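Local coordinates for nadph-flavin oxidoreductase (PDB 1BKJ) that catalyses the NADPH-dependent reduction of FMN to FMNH2, which it supplies to luciferase for bioluminescence, and works as a homodimer, at the interface of chains A and B. Numbering follows the deposited sequence. Chains: chain A/B, Nadph-flavin oxidoreductase.

The interface of chains A and B. Residues chain A 109, 113, 116, 128, 153; chain B 38, 106, 109-110.
B:Ile110 meets A:Gly109, A:Gln113 and A:Tyr128 across the two-fold dimer interface of this nitroreductase-family flavoenzyme. In each subunit, helix 98-121 packs against its own copy in the partner. The two helices come close at glycine: A:Gly109 C and B:Gly109 C are 3.9 Å apart.

From CB, the side chain of B:Ile110 splits. The methyl B:Ile110 CG2 faces the amide end of A:Gln113, 3.4 Å from the side-chain oxygen A:Gln113 OE1. These two side chains cross at about a right angle. The other branch starts at CG1, which lies beside the backbone N (chi1 -63°) and is thereby sent towards A:Gly109 and A:Tyr128. B:Ile110 CG1 is 3.5 Å from A:Gly109 O, the backbone carbonyl oxygen. CG1 also touches the phenol oxygen of A:Tyr128. The chain then extends to its end methyl. B:Ile110 CD1 lies over the face of the A:Tyr128 ring, towards CZ and CE2, 3.7 Å from A:Tyr128 CZ. The tyrosine approaches from the opposite direction.

The A:Tyr128 hydroxyl donates to A:Gln113 OE1 within the same subunit. It lies in the carbonyl plane, on a lone pair, with a C=O...donor angle of 142°. The A:Gln113 chain bends at chi2 (55°), bringing OE1 to the phenol. This bond ties the tyrosine to helix 98-121.

B:Ser38 packs its CB and OG against the CD1-CE1 side of the same ring. Its hydroxyl also joins two water bridges. Water 1 lies 2.7 Å from B:Ser38 OG and also contacts A:Gln113 OE1 and the backbone N of B:Ser38. Water 2 links B:Ser38 OG to the backbone N of A:Tyr128, in the segment that binds FMN. Both waters lie in the plane of the tyrosine ring, at its edge.

Next to this, A:Phe153 CE2 packs against B:Val106 CG1 at 3.7 Å. A:Phe153 CD1 lies in plane at the edge of the A:Tyr128 ring, within the same subunit.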
ATOM      1  N   GLY A 109       2.645  -1.103  -1.077  1.00 12.49           N
ATOM      2  CA  GLY A 109       1.561  -0.463  -1.807  1.00 12.93           C
ATOM      3  C   GLY A 109       1.804   1.036  -1.985  1.00 13.13           C
ATOM      4  O   GLY A 109       1.611   1.568  -3.079  1.00 13.34           O
ATOM      5  N   GLN A 113       2.701   2.669  -5.712  1.00 11.76           N
ATOM      6  CA  GLN A 113       1.807   3.662  -6.270  1.00 11.72           C
ATOM      7  C   GLN A 113       2.564   4.911  -6.688  1.00 12.13           C
ATOM      8  O   GLN A 113       2.198   5.532  -7.676  1.00 12.26           O
ATOM      9  CB  GLN A 113       0.628   3.963  -5.335  1.00 12.18           C
ATOM     10  CG  GLN A 113      -0.459   4.894  -5.907  1.00 11.11           C
ATOM     11  CD  GLN A 113      -1.058   4.446  -7.247  1.00 11.75           C
ATOM     12  OE1 GLN A 113      -0.995   3.278  -7.621  1.00 12.32           O
ATOM     13  NE2 GLN A 113      -1.662   5.385  -7.958  1.00 11.46           N
ATOM     14  N   LEU A 116       4.200   3.907 -10.058  1.00 13.12           N
ATOM     15  CA  LEU A 116       3.183   3.898 -11.113  1.00 13.55           C
ATOM     16  C   LEU A 116       2.750   5.304 -11.508  1.00 13.29           C
ATOM     17  O   LEU A 116       2.671   5.591 -12.704  1.00 12.51           O
ATOM     18  CB  LEU A 116       1.961   3.037 -10.736  1.00 13.89           C
ATOM     19  CG  LEU A 116       0.872   2.875 -11.815  1.00 15.17           C
ATOM     20  CD1 LEU A 116       1.418   2.225 -13.086  1.00 14.96           C
ATOM     21  CD2 LEU A 116      -0.303   2.079 -11.279  1.00 15.65           C
ATOM     22  N   TYR A 128      -0.615  -3.542 -12.114  1.00 12.31           N
ATOM     23  CA  TYR A 128      -0.083  -4.330 -11.000  1.00 12.26           C
ATOM     24  C   TYR A 128      -0.341  -5.798 -11.337  1.00 12.50           C
ATOM     25  O   TYR A 128      -1.294  -6.098 -12.063  1.00 12.39           O
ATOM     26  CB  TYR A 128      -0.824  -4.026  -9.714  1.00 11.86           C
ATOM     27  CG  TYR A 128      -0.521  -2.733  -9.025  1.00 11.60           C
ATOM     28  CD1 TYR A 128      -1.181  -1.552  -9.391  1.00 11.23           C
ATOM     29  CD2 TYR A 128       0.405  -2.684  -7.966  1.00 10.95           C
ATOM     30  CE1 TYR A 128      -0.932  -0.335  -8.717  1.00 10.79           C
ATOM     31  CE2 TYR A 128       0.665  -1.473  -7.285  1.00 10.55           C
ATOM     32  CZ  TYR A 128      -0.012  -0.307  -7.674  1.00 10.84           C
ATOM     33  OH  TYR A 128       0.219   0.875  -7.047  1.00 10.72           O
ATOM     34  N   PHE A 153       3.783  -8.617  -5.154  1.00 11.67           N
ATOM     35  CA  PHE A 153       3.192  -8.381  -6.467  1.00 11.42           C
ATOM     36  C   PHE A 153       4.239  -7.869  -7.437  1.00 11.61           C
ATOM     37  O   PHE A 153       5.315  -7.446  -7.031  1.00 11.68           O
ATOM     38  CB  PHE A 153       1.995  -7.390  -6.395  1.00 10.40           C
ATOM     39  CG  PHE A 153       2.315  -6.068  -5.735  1.00  9.69           C
ATOM     40  CD1 PHE A 153       2.868  -5.003  -6.479  1.00  9.89           C
ATOM     41  CD2 PHE A 153       2.106  -5.884  -4.356  1.00  9.77           C
ATOM     42  CE1 PHE A 153       3.216  -3.788  -5.867  1.00 10.29           C
ATOM     43  CE2 PHE A 153       2.455  -4.666  -3.720  1.00 10.35           C
ATOM     44  CZ  PHE A 153       3.012  -3.615  -4.479  1.00 10.82           C
TER
ATOM     45  N   SER B  38      -5.850   1.744  -8.208  1.00 14.45           N
ATOM     46  CA  SER B  38      -6.062   0.366  -8.669  1.00 14.25           C
ATOM     47  C   SER B  38      -6.600  -0.475  -7.517  1.00 14.28           C
ATOM     48  O   SER B  38      -6.335  -0.171  -6.356  1.00 14.15           O
ATOM     49  CB  SER B  38      -4.747  -0.254  -9.155  1.00 14.58           C
ATOM     50  OG  SER B  38      -4.223   0.407 -10.291  1.00 13.34           O
ATOM     51  N   VAL B 106      -2.264  -4.031   1.120  1.00 12.32           N
ATOM     52  CA  VAL B 106      -1.652  -3.488  -0.100  1.00 12.66           C
ATOM     53  C   VAL B 106      -2.564  -2.428  -0.723  1.00 12.75           C
ATOM     54  O   VAL B 106      -2.110  -1.318  -0.960  1.00 12.50           O
ATOM     55  CB  VAL B 106      -1.321  -4.608  -1.162  1.00 12.82           C
ATOM     56  CG1 VAL B 106      -0.953  -3.999  -2.524  1.00 13.19           C
ATOM     57  CG2 VAL B 106      -0.161  -5.474  -0.680  1.00 13.60           C
ATOM     58  N   GLY B 109      -2.701   0.886   1.175  1.00 13.13           N
ATOM     59  CA  GLY B 109      -1.472   1.643   0.985  1.00 13.17           C
ATOM     60  C   GLY B 109      -1.502   2.416  -0.324  1.00 13.51           C
ATOM     61  O   GLY B 109      -1.163   3.596  -0.353  1.00 13.44           O
ATOM     62  N   ILE B 110      -1.996   1.764  -1.377  1.00 13.66           N
ATOM     63  CA  ILE B 110      -2.138   2.349  -2.714  1.00 13.83           C
ATOM     64  C   ILE B 110      -3.153   3.500  -2.681  1.00 14.55           C
ATOM     65  O   ILE B 110      -2.857   4.595  -3.171  1.00 15.34           O
ATOM     66  CB  ILE B 110      -2.608   1.287  -3.752  1.00 13.57           C
ATOM     67  CG1 ILE B 110      -1.554   0.186  -3.888  1.00 13.98           C
ATOM     68  CG2 ILE B 110      -2.820   1.924  -5.126  1.00 12.76           C
ATOM     69  CD1 ILE B 110      -2.002  -1.035  -4.658  1.00 14.97           C
TER
HETATM   70  O   HOH W   1      -3.204   2.739  -9.277  1.00 10.64           O
HETATM   71  O   HOH W   2      -3.104  -1.620 -11.994  1.00 15.08           O